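Local coordinates for protein neutral ceramidase (Pseudomonas aeruginosa, PDB 2ZWS) that catalyses zinc-dependent cleavage of the N-acyl linkage of ceramide to sphingosine and a free fatty acid, and also the reverse synthesis, at residues V184-F187 with E193-G196. Residues are numbered along the deposited sequence; the frame is centred on the assembly and turned at random. Where two conformers were deposited one is given.
Sequences VLSF and ELAG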
loop_
_atom_site.group_PDB
_atom_site.type_symbol
_atom_site.label_atom_id
_atom_site.label_comp_id
_atom_site.label_asym_id
_atom_site.label_seq_id
_atom_site.Cartn_x
_atom_site.Cartn_y
_atom_site.Cartn_z
ATOM N N VAL A 184 15.177 7.945 -6.069
ATOM C CA VAL A 184 14.272 9.037 -5.702
ATOM C C VAL A 184 14.011 9.925 -6.901
ATOM O O VAL A 184 14.955 10.385 -7.550
ATOM C CB VAL A 184 14.814 9.889 -4.504
ATOM C CG1 VAL A 184 13.816 11.020 -4.127
ATOM C CG2 VAL A 184 15.125 9.007 -3.302
ATOM N N LEU A 185 12.719 10.132 -7.194
ATOM C CA LEU A 185 12.280 11.178 -8.132
ATOM C C LEU A 185 11.805 12.381 -7.307
ATOM O O LEU A 185 10.835 12.280 -6.540
ATOM C CB LEU A 185 11.149 10.681 -9.048
ATOM C CG LEU A 185 10.625 11.654 -10.128
ATOM C CD1 LEU A 185 11.702 12.079 -11.106
ATOM C CD2 LEU A 185 9.491 11.017 -10.905
ATOM N N SER A 186 12.519 13.506 -7.451
ATOM C CA SER A 186 12.139 14.683 -6.705
ATOM C C SER A 186 11.490 15.708 -7.599
ATOM O O SER A 186 11.812 15.824 -8.794
ATOM C CB SER A 186 13.326 15.263 -5.942
ATOM O OG SER A 186 14.437 15.436 -6.800
ATOM N N PHE A 187 10.541 16.422 -6.990
ATOM C CA PHE A 187 9.735 17.412 -7.669
ATOM C C PHE A 187 10.095 18.783 -7.122
ATOM O O PHE A 187 9.794 19.100 -5.962
ATOM C CB PHE A 187 8.258 17.113 -7.463
ATOM C CG PHE A 187 7.826 15.806 -8.041
ATOM C CD1 PHE A 187 8.082 14.606 -7.368
ATOM C CD2 PHE A 187 7.204 15.759 -9.283
ATOM C CE1 PHE A 187 7.690 13.371 -7.914
ATOM C CE2 PHE A 187 6.778 14.533 -9.830
ATOM C CZ PHE A 187 7.045 13.338 -9.154
ATOM N N GLU A 193 12.429 24.954 -4.611
ATOM C CA GLU A 193 12.277 24.303 -3.368
ATOM C C GLU A 193 11.674 22.931 -3.647
ATOM O O GLU A 193 10.908 22.772 -4.580
ATOM C CB GLU A 193 11.330 25.120 -2.520
ATOM C CG GLU A 193 11.180 24.570 -1.120
ATOM C CD GLU A 193 10.527 25.542 -0.171
ATOM O OE1 GLU A 193 10.559 25.246 1.046
ATOM O OE2 GLU A 193 9.997 26.595 -0.626
ATOM N N LEU A 194 12.067 21.950 -2.852
ATOM C CA LEU A 194 11.509 20.613 -2.961
ATOM C C LEU A 194 10.034 20.593 -2.554
ATOM O O LEU A 194 9.694 20.852 -1.406
ATOM C CB LEU A 194 12.329 19.636 -2.121
ATOM C CG LEU A 194 11.981 18.157 -2.335
ATOM C CD1 LEU A 194 12.312 17.650 -3.731
ATOM C CD2 LEU A 194 12.649 17.268 -1.298
ATOM N N ALA A 195 9.178 20.235 -3.503
ATOM C CA ALA A 195 7.726 20.202 -3.273
ATOM C C ALA A 195 7.179 18.801 -2.945
ATOM O O ALA A 195 6.111 18.667 -2.339
ATOM C CB ALA A 195 7.010 20.750 -4.491
ATOM N N GLY A 196 7.891 17.763 -3.377
ATOM C CA GLY A 196 7.450 16.401 -3.077
ATOM C C GLY A 196 8.486 15.451 -3.641
ATOM O O GLY A 196 9.446 15.879 -4.317
#
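Phe187 meets Ala195 and Gly196 together, and this two-against-one pairing makes a classic beta bulge in an antiparallel hairpin. Phe187 O accepts a short bond from Ala195 N at 2.8 Å, while Gly196 N reaches the same oxygen only weakly, at 3.5 Å. In return Phe187 N donates to Gly196 O over 2.9 Å. Phe187 and Gly196 thus form a hydrogen-bonded pair, with Ala195 as the extra residue of the bulge. Ala195 takes a helix-like turn of the backbone (phi/psi -98°/-24°), which brings its N-H and that of Gly196 round to one acceptor, and Gly196 then runs almost fully extended.

Side chains touch mostly backbone atoms beside this pair. With CG anti to its carbonyl carbon and beside its backbone N (chi1 -63°), Phe187 carries its ring back along its own strand, and Gly196 O lies in plane at the ring edge, 3.6 Å from CD1. On the Leu194 side, Leu194 CD1 comes to 3.4 Å from Ser186 CB, a close approach that is doubtful because the serine was modelled in two conformers, and also packs beside Phe187 O. Ala195 CB touches that oxygen too, 3.6 Å away.

Farther out, Phe187 packs its ring edge-to-face with Phe7 and at a shallow angle with Phe45, while Ala195 leans on Phe7 and Leu9. The turn of the hairpin is tied by Glu193 N to Asp189 OD1. Strand 181-189 is bonded along its other edge to strand 142-152, and strand 194-200 pairs beyond the hairpin with parallel strand 238-242, so the bulge lies inside the mixed sheet of the N-terminal ceramidase region.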